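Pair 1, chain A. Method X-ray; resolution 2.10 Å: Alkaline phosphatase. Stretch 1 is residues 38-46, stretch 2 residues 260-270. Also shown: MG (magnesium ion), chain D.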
# COMPACT_ATOMS: atom_id res chain seq x y z
N TYR A 38 -0.06 -1.90 31.67
CA TYR A 38 0.23 -3.30 31.47
C TYR A 38 1.50 -3.62 32.22
O TYR A 38 2.30 -2.74 32.52
CB TYR A 38 0.38 -3.63 29.98
CG TYR A 38 -0.86 -3.35 29.18
CD1 TYR A 38 -1.85 -4.30 29.03
CD2 TYR A 38 -1.03 -2.12 28.56
CE1 TYR A 38 -2.99 -4.03 28.27
CE2 TYR A 38 -2.16 -1.83 27.83
CZ TYR A 38 -3.14 -2.78 27.68
OH TYR A 38 -4.25 -2.48 26.94
N ARG A 39 1.68 -4.92 32.51
CA ARG A 39 2.91 -5.43 33.08
C ARG A 39 3.84 -6.03 32.03
O ARG A 39 5.06 -6.01 32.21
CB ARG A 39 2.65 -6.51 34.15
CG ARG A 39 3.82 -6.62 35.18
CD ARG A 39 3.66 -7.75 36.23
NE ARG A 39 3.20 -8.96 35.57
CZ ARG A 39 3.76 -10.16 35.68
NH1 ARG A 39 4.82 -10.35 36.47
NH2 ARG A 39 3.24 -11.17 34.98
N ASN A 40 3.28 -6.58 30.95
CA ASN A 40 4.06 -7.26 29.92
C ASN A 40 3.75 -6.65 28.56
O ASN A 40 2.65 -6.17 28.31
CB ASN A 40 3.77 -8.76 29.88
CG ASN A 40 3.92 -9.42 31.22
OD1 ASN A 40 4.92 -9.23 31.92
ND2 ASN A 40 2.94 -10.21 31.60
N LEU A 41 4.74 -6.70 27.67
CA LEU A 41 4.66 -6.08 26.35
C LEU A 41 5.26 -7.05 25.37
O LEU A 41 6.42 -7.46 25.53
CB LEU A 41 5.42 -4.75 26.31
CG LEU A 41 5.51 -4.06 24.96
CD1 LEU A 41 4.14 -3.57 24.54
CD2 LEU A 41 6.49 -2.91 25.07
N ILE A 42 4.51 -7.38 24.33
CA ILE A 42 5.02 -8.15 23.20
C ILE A 42 4.93 -7.25 21.99
O ILE A 42 3.88 -6.65 21.74
CB ILE A 42 4.21 -9.44 22.97
CG1 ILE A 42 4.14 -10.26 24.26
CG2 ILE A 42 4.83 -10.24 21.85
CD1 ILE A 42 3.23 -11.44 24.22
N VAL A 43 6.04 -7.13 21.25
CA VAL A 43 6.07 -6.35 20.02
C VAL A 43 6.39 -7.31 18.86
O VAL A 43 7.47 -7.90 18.83
CB VAL A 43 7.11 -5.22 20.08
CG1 VAL A 43 7.04 -4.35 18.81
CG2 VAL A 43 6.95 -4.33 21.35
N PHE A 44 5.46 -7.43 17.92
CA PHE A 44 5.56 -8.36 16.80
C PHE A 44 5.78 -7.49 15.56
O PHE A 44 4.85 -6.83 15.09
CB PHE A 44 4.31 -9.23 16.71
CG PHE A 44 4.42 -10.37 15.73
CD1 PHE A 44 5.55 -10.62 15.01
CD2 PHE A 44 3.28 -11.18 15.49
CE1 PHE A 44 5.62 -11.63 14.08
CE2 PHE A 44 3.36 -12.24 14.57
CZ PHE A 44 4.53 -12.46 13.87
N VAL A 45 7.02 -7.47 15.07
CA VAL A 45 7.36 -6.68 13.89
C VAL A 45 7.26 -7.56 12.65
O VAL A 45 7.90 -8.61 12.58
CB VAL A 45 8.77 -6.09 14.00
CG1 VAL A 45 9.10 -5.30 12.72
CG2 VAL A 45 8.90 -5.25 15.25
N TYR A 46 6.46 -7.12 11.68
CA TYR A 46 6.44 -7.67 10.33
C TYR A 46 7.38 -6.81 9.49
O TYR A 46 7.03 -5.73 9.03
CB TYR A 46 5.02 -7.63 9.77
CG TYR A 46 4.04 -8.71 10.21
CD1 TYR A 46 3.70 -8.89 11.54
CD2 TYR A 46 3.39 -9.49 9.26
CE1 TYR A 46 2.77 -9.84 11.91
CE2 TYR A 46 2.44 -10.44 9.62
CZ TYR A 46 2.14 -10.61 10.94
OH TYR A 46 1.23 -11.56 11.32
N ALA A 260 7.50 -16.59 33.02
CA ALA A 260 7.75 -17.09 34.37
C ALA A 260 8.39 -16.05 35.28
O ALA A 260 8.36 -16.21 36.50
CB ALA A 260 8.67 -18.30 34.31
N HIS A 261 8.97 -15.01 34.70
CA HIS A 261 9.73 -14.00 35.44
C HIS A 261 8.81 -13.13 36.28
O HIS A 261 7.76 -12.65 35.82
CB HIS A 261 10.50 -13.15 34.43
CG HIS A 261 11.63 -12.34 35.00
ND1 HIS A 261 12.88 -12.87 35.23
CD2 HIS A 261 11.71 -11.02 35.30
CE1 HIS A 261 13.68 -11.92 35.69
NE2 HIS A 261 13.00 -10.78 35.74
N ARG A 262 9.22 -12.90 37.53
CA ARG A 262 8.32 -12.26 38.49
C ARG A 262 8.06 -10.81 38.11
O ARG A 262 6.91 -10.34 38.12
CB ARG A 262 8.90 -12.35 39.90
CG ARG A 262 7.99 -11.84 41.01
CD ARG A 262 8.81 -11.30 42.19
NE ARG A 262 8.33 -11.78 43.49
CZ ARG A 262 7.28 -11.29 44.15
NH1 ARG A 262 6.57 -10.30 43.63
NH2 ARG A 262 6.94 -11.81 45.32
N GLY A 263 9.11 -10.11 37.70
CA GLY A 263 9.00 -8.71 37.30
C GLY A 263 8.32 -8.43 35.98
O GLY A 263 8.22 -7.26 35.59
N GLY A 264 7.81 -9.43 35.28
CA GLY A 264 7.21 -9.18 33.99
C GLY A 264 8.27 -9.20 32.90
O GLY A 264 9.47 -9.38 33.15
N PHE A 265 7.81 -9.00 31.66
CA PHE A 265 8.72 -9.17 30.53
C PHE A 265 8.34 -8.33 29.33
O PHE A 265 7.21 -7.88 29.18
CB PHE A 265 8.78 -10.65 30.11
CG PHE A 265 7.55 -11.12 29.36
CD1 PHE A 265 6.51 -11.73 30.05
CD2 PHE A 265 7.45 -10.97 27.97
CE1 PHE A 265 5.36 -12.16 29.37
CE2 PHE A 265 6.33 -11.41 27.28
CZ PHE A 265 5.28 -12.02 28.00
N VAL A 266 9.33 -8.16 28.45
CA VAL A 266 9.15 -7.59 27.12
C VAL A 266 9.75 -8.56 26.11
O VAL A 266 10.77 -9.19 26.37
CB VAL A 266 9.80 -6.19 26.99
CG1 VAL A 266 9.15 -5.23 28.00
CG2 VAL A 266 11.31 -6.25 27.20
N LEU A 267 9.09 -8.69 24.97
CA LEU A 267 9.48 -9.62 23.93
C LEU A 267 9.32 -8.91 22.60
O LEU A 267 8.30 -8.27 22.34
CB LEU A 267 8.60 -10.87 23.97
CG LEU A 267 8.57 -11.81 22.78
CD1 LEU A 267 9.99 -12.36 22.60
CD2 LEU A 267 7.55 -12.95 23.00
N GLN A 268 10.34 -9.00 21.76
CA GLN A 268 10.20 -8.67 20.35
C GLN A 268 10.20 -9.98 19.57
O GLN A 268 11.08 -10.84 19.76
CB GLN A 268 11.33 -7.77 19.85
CG GLN A 268 11.08 -7.30 18.40
CD GLN A 268 12.30 -6.71 17.71
OE1 GLN A 268 12.99 -7.38 16.94
NE2 GLN A 268 12.54 -5.42 17.93
N VAL A 269 9.17 -10.18 18.76
CA VAL A 269 9.14 -11.25 17.77
C VAL A 269 9.24 -10.58 16.42
O VAL A 269 8.48 -9.65 16.15
CB VAL A 269 7.84 -12.07 17.86
CG1 VAL A 269 7.85 -13.21 16.82
CG2 VAL A 269 7.65 -12.58 19.28
N GLU A 270 10.16 -11.05 15.58
CA GLU A 270 10.34 -10.47 14.26
C GLU A 270 10.13 -11.50 13.17
O GLU A 270 10.82 -12.53 13.13
CB GLU A 270 11.73 -9.84 14.07
CG GLU A 270 11.67 -8.86 12.86
CD GLU A 270 13.01 -8.60 12.27
OE1 GLU A 270 13.98 -9.26 12.73
OE2 GLU A 270 13.08 -7.76 11.38
MG MG D . 14.52 -6.67 10.44
O HOH W 1 4.65 -13.94 35.80
O HOH W 2 16.04 -7.50 11.66
O HOH W 3 15.95 -5.60 9.65
O HOH W 4 14.56 -7.95 8.50

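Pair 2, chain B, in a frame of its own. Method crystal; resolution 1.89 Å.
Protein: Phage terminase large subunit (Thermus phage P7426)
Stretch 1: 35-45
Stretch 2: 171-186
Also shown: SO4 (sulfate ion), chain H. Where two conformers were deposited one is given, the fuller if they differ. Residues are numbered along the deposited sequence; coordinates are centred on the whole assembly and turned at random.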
# COMPACT_ATOMS: atom_id res chain seq x y z
N ALA B 35 -10.04 -0.57 8.48
CA ALA B 35 -9.25 0.27 9.37
C ALA B 35 -8.61 1.42 8.60
O ALA B 35 -8.11 1.24 7.48
CB ALA B 35 -8.17 -0.56 10.07
N LYS B 36 -8.61 2.60 9.21
CA LYS B 36 -7.98 3.76 8.58
C LYS B 36 -6.46 3.67 8.60
O LYS B 36 -5.81 4.37 7.82
CB LYS B 36 -8.45 5.04 9.26
CG LYS B 36 -9.95 5.25 9.15
CD LYS B 36 -10.29 6.55 8.44
CE LYS B 36 -11.77 6.63 8.11
NZ LYS B 36 -12.64 6.42 9.31
N ARG B 37 -5.89 2.82 9.45
CA ARG B 37 -4.45 2.57 9.49
C ARG B 37 -4.26 1.06 9.39
O ARG B 37 -4.45 0.34 10.37
CB ARG B 37 -3.81 3.11 10.77
CG ARG B 37 -4.07 4.59 11.01
CD ARG B 37 -3.27 5.48 10.07
NE ARG B 37 -3.56 6.89 10.33
CZ ARG B 37 -4.44 7.63 9.66
NH1 ARG B 37 -5.13 7.11 8.65
NH2 ARG B 37 -4.63 8.91 9.99
N ARG B 38 -3.91 0.60 8.20
CA ARG B 38 -3.61 -0.80 7.95
C ARG B 38 -2.10 -0.95 7.84
O ARG B 38 -1.47 -0.27 7.01
CB ARG B 38 -4.30 -1.29 6.68
CG ARG B 38 -5.81 -1.41 6.82
CD ARG B 38 -6.46 -1.75 5.48
NE ARG B 38 -6.44 -0.64 4.54
CZ ARG B 38 -6.86 -0.71 3.28
NH1 ARG B 38 -7.32 -1.85 2.78
NH2 ARG B 38 -6.81 0.37 2.50
N VAL B 39 -1.52 -1.83 8.65
CA VAL B 39 -0.08 -2.02 8.74
C VAL B 39 0.19 -3.48 8.40
O VAL B 39 -0.25 -4.38 9.13
CB VAL B 39 0.46 -1.67 10.13
CG1 VAL B 39 1.98 -1.67 10.14
CG2 VAL B 39 -0.07 -0.32 10.60
N ALA B 40 0.90 -3.73 7.30
CA ALA B 40 1.20 -5.08 6.86
C ALA B 40 2.70 -5.32 6.94
O ALA B 40 3.48 -4.71 6.21
CB ALA B 40 0.69 -5.32 5.43
N CYS B 41 3.09 -6.22 7.84
CA CYS B 41 4.48 -6.65 7.97
C CYS B 41 4.57 -8.02 7.33
O CYS B 41 4.20 -9.03 7.94
CB CYS B 41 4.91 -6.68 9.43
SG CYS B 41 6.57 -7.33 9.68
N LEU B 42 5.04 -8.06 6.08
CA LEU B 42 5.02 -9.27 5.28
C LEU B 42 6.38 -9.46 4.62
O LEU B 42 7.06 -8.49 4.27
CB LEU B 42 3.91 -9.24 4.19
CG LEU B 42 2.51 -8.73 4.57
CD1 LEU B 42 1.58 -8.74 3.37
CD2 LEU B 42 1.88 -9.55 5.70
N GLY B 43 6.79 -10.71 4.48
CA GLY B 43 8.04 -11.01 3.81
C GLY B 43 7.96 -10.75 2.32
O GLY B 43 6.90 -10.49 1.76
N ARG B 44 9.11 -10.83 1.67
CA ARG B 44 9.16 -10.72 0.22
C ARG B 44 8.25 -11.75 -0.43
O ARG B 44 8.05 -12.85 0.10
CB ARG B 44 10.58 -10.92 -0.30
CG ARG B 44 11.56 -9.91 0.22
CD ARG B 44 12.93 -10.16 -0.36
NE ARG B 44 13.89 -9.14 0.05
CZ ARG B 44 15.15 -9.09 -0.35
NH1 ARG B 44 15.62 -10.02 -1.18
NH2 ARG B 44 15.95 -8.12 0.08
N GLN B 45 7.69 -11.39 -1.59
CA GLN B 45 6.82 -12.24 -2.39
C GLN B 45 5.45 -12.44 -1.75
O GLN B 45 4.73 -13.37 -2.11
CB GLN B 45 7.48 -13.61 -2.64
CG GLN B 45 8.86 -13.51 -3.25
CD GLN B 45 9.45 -14.88 -3.60
OE1 GLN B 45 9.03 -15.90 -3.07
NE2 GLN B 45 10.43 -14.89 -4.50
N THR B 171 -1.88 15.83 6.67
CA THR B 171 -2.79 16.01 5.55
C THR B 171 -3.88 14.95 5.55
O THR B 171 -5.04 15.25 5.25
CB THR B 171 -2.01 15.97 4.23
OG1 THR B 171 -1.52 14.65 4.01
CG2 THR B 171 -0.84 16.95 4.26
N LEU B 172 -3.53 13.71 5.88
CA LEU B 172 -4.53 12.64 5.94
C LEU B 172 -5.63 12.97 6.93
O LEU B 172 -6.82 12.84 6.62
CB LEU B 172 -3.87 11.33 6.35
CG LEU B 172 -3.39 10.32 5.32
CD1 LEU B 172 -3.08 9.07 6.12
CD2 LEU B 172 -4.40 10.04 4.22
N SER B 173 -5.26 13.36 8.15
CA SER B 173 -6.26 13.58 9.19
C SER B 173 -7.30 14.62 8.76
O SER B 173 -8.43 14.60 9.26
CB SER B 173 -5.58 14.01 10.48
OG SER B 173 -4.54 13.11 10.81
N VAL B 174 -6.93 15.52 7.85
CA VAL B 174 -7.85 16.54 7.37
C VAL B 174 -9.11 15.89 6.79
O VAL B 174 -10.22 16.10 7.29
CB VAL B 174 -7.16 17.43 6.32
CG1 VAL B 174 -8.16 18.39 5.68
CG2 VAL B 174 -6.04 18.18 6.96
N ARG B 175 -8.95 15.14 5.71
CA ARG B 175 -10.06 14.46 5.06
C ARG B 175 -10.36 13.10 5.67
O ARG B 175 -11.09 12.32 5.06
CB ARG B 175 -9.78 14.31 3.56
CG ARG B 175 -10.42 15.39 2.71
CD ARG B 175 -9.64 15.61 1.43
NE ARG B 175 -10.51 15.66 0.26
CZ ARG B 175 -10.07 15.65 -1.00
NH1 ARG B 175 -8.77 15.60 -1.25
NH2 ARG B 175 -10.94 15.70 -2.00
N ASP B 176 -9.82 12.82 6.85
CA ASP B 176 -9.97 11.52 7.48
C ASP B 176 -9.61 10.41 6.50
O ASP B 176 -10.33 9.43 6.32
CB ASP B 176 -11.39 11.34 8.02
CG ASP B 176 -11.48 10.22 9.05
OD1 ASP B 176 -12.51 9.51 9.06
OD2 ASP B 176 -10.53 10.06 9.83
N GLY B 177 -8.47 10.60 5.83
CA GLY B 177 -8.02 9.63 4.85
C GLY B 177 -7.36 8.43 5.50
O GLY B 177 -7.03 8.43 6.69
N TRP B 178 -7.18 7.39 4.69
CA TRP B 178 -6.64 6.14 5.19
C TRP B 178 -5.21 5.94 4.70
O TRP B 178 -4.76 6.55 3.73
CB TRP B 178 -7.50 4.94 4.78
CG TRP B 178 -7.75 4.69 3.31
CD1 TRP B 178 -8.91 4.96 2.62
CD2 TRP B 178 -6.87 4.07 2.36
NE1 TRP B 178 -8.79 4.55 1.32
CE2 TRP B 178 -7.55 4.00 1.13
CE3 TRP B 178 -5.56 3.57 2.43
CZ2 TRP B 178 -6.97 3.48 -0.02
CZ3 TRP B 178 -4.99 3.04 1.29
CH2 TRP B 178 -5.70 3.00 0.08
N ALA B 179 -4.49 5.09 5.43
CA ALA B 179 -3.11 4.79 5.14
C ALA B 179 -2.96 3.28 5.11
O ALA B 179 -3.48 2.59 6.00
CB ALA B 179 -2.16 5.38 6.18
N LEU B 180 -2.27 2.79 4.09
CA LEU B 180 -1.82 1.41 4.01
C LEU B 180 -0.30 1.42 4.13
O LEU B 180 0.39 1.90 3.23
CB LEU B 180 -2.28 0.76 2.71
CG LEU B 180 -1.82 -0.66 2.45
CD1 LEU B 180 -2.24 -1.62 3.56
CD2 LEU B 180 -2.37 -1.10 1.09
N ILE B 181 0.21 0.90 5.24
CA ILE B 181 1.62 1.00 5.62
C ILE B 181 2.20 -0.40 5.54
O ILE B 181 1.88 -1.25 6.38
CB ILE B 181 1.77 1.60 7.02
CG1 ILE B 181 1.06 2.97 7.07
CG2 ILE B 181 3.24 1.73 7.42
CD1 ILE B 181 0.93 3.55 8.46
N ILE B 182 3.05 -0.63 4.55
CA ILE B 182 3.48 -1.98 4.20
C ILE B 182 5.00 -2.01 4.17
O ILE B 182 5.65 -1.07 3.68
CB ILE B 182 2.89 -2.44 2.85
CG1 ILE B 182 3.34 -1.52 1.71
CG2 ILE B 182 1.38 -2.44 2.93
CD1 ILE B 182 2.76 -1.88 0.34
N SER B 183 5.59 -3.08 4.69
CA SER B 183 7.04 -3.18 4.70
C SER B 183 7.49 -4.57 5.11
O SER B 183 6.77 -5.29 5.81
CB SER B 183 7.65 -2.16 5.67
OG SER B 183 9.05 -2.01 5.46
N THR B 184 8.68 -4.94 4.66
CA THR B 184 9.41 -5.93 5.43
C THR B 184 10.02 -5.22 6.64
O THR B 184 10.37 -4.04 6.55
CB THR B 184 10.52 -6.57 4.60
OG1 THR B 184 11.46 -5.57 4.22
CG2 THR B 184 9.93 -7.22 3.35
N PRO B 185 10.12 -5.89 7.79
CA PRO B 185 10.52 -5.18 9.01
C PRO B 185 12.01 -4.84 9.02
O PRO B 185 12.83 -5.53 8.40
CB PRO B 185 10.17 -6.17 10.12
CG PRO B 185 10.21 -7.51 9.47
CD PRO B 185 9.75 -7.29 8.06
N LYS B 186 12.34 -3.78 9.75
CA LYS B 186 13.72 -3.32 9.86
C LYS B 186 14.04 -3.00 11.32
O LYS B 186 14.53 -1.93 11.67
CB LYS B 186 13.95 -2.11 8.96
CG LYS B 186 14.94 -2.36 7.84
CD LYS B 186 14.35 -3.24 6.76
CE LYS B 186 15.29 -3.39 5.60
NZ LYS B 186 14.71 -4.24 4.53
S SO4 H . 16.43 -12.02 -3.99
O1 SO4 H . 17.37 -13.00 -4.54
O2 SO4 H . 15.40 -11.73 -4.98
O3 SO4 H . 17.16 -10.80 -3.66
O4 SO4 H . 15.80 -12.56 -2.79
O HOH W 5 -6.19 1.83 5.68
O HOH W 6 -7.12 9.92 8.91

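The sharpest difference lies where the two strands begin to pair: in pair 1 an asparagine and a phenylalanine close this end, in pair 2 two arginines do. Asn A40 and Arg B37 superpose, and each reaches across to the second strand in its own way. The short amide of Asn A40 accepts a hydrogen bond from the backbone, Phe A265 N to Asn A40 OD1 at 2.9 Å, while its CB lies over the face of the Phe A265 ring, 4.0 Å from the centroid. The longer Arg B37 donates instead, from NH1 to Gly B177 O at 3.0 Å, and Leu B172 CD1 covers one face of its guanidinium. Phe A265 matches Ala B179, whose methyl packs on the arginine's aliphatic part, Arg B37 CD to Ala B179 CB at 4.0 Å.

The shared geometry is a pair of adjacent parallel strands, their directions 16° apart in pair 1 and 13° in pair 2; fourteen central residues superpose with an RMSD of 1.0 Å. Backbone bonds alternate between the strands in both. In pair 1, Val A43 N donates to Leu A267 O and Val A269 N to Val A43 O, both at 2.8 Å. At the matching positions of pair 2, Ala B40 N donates to Ile B181 O at 2.8 Å and Ser B183 N to Ala B40 O at 3.1 Å.

On the face carrying Ile A42 and Leu A267, Ile A42 CG2 meets Leu A267 CD2 at 4.0 Å; the equivalent Val B39 and Ile B181 touch more loosely, CG2 to CB at 4.5 Å. Farther along, Phe A44 CE1 packs on Val A269 CG1 at 3.9 Å. Cys B41, matching Phe A44, has a serine at the valine's position and packs its SG against Pro B185 CD at 3.6 Å.

On the other face, Leu A41 CB rests 4.1 Å from Val A266 CG1. Its counterpart Arg B38 keeps an apolar contact through its base, CB to Leu B180 CD1 at 3.8 Å, and carries its guanidinium over the face of Trp B178, CZ 4.8 Å from the six-membered ring centroid, a cation-pi contact. Trp B178 falls on Gly A264, whose backbone angles, phi 86° with psi 179°, by themselves call for glycine, and where a CB would also clash with Arg A39 O and Asn A40 OD1. Glu A270 OE2 binds magnesium at 2.0 Å; the matching Thr B184 instead places CG2 3.3 Å from Leu B42 O.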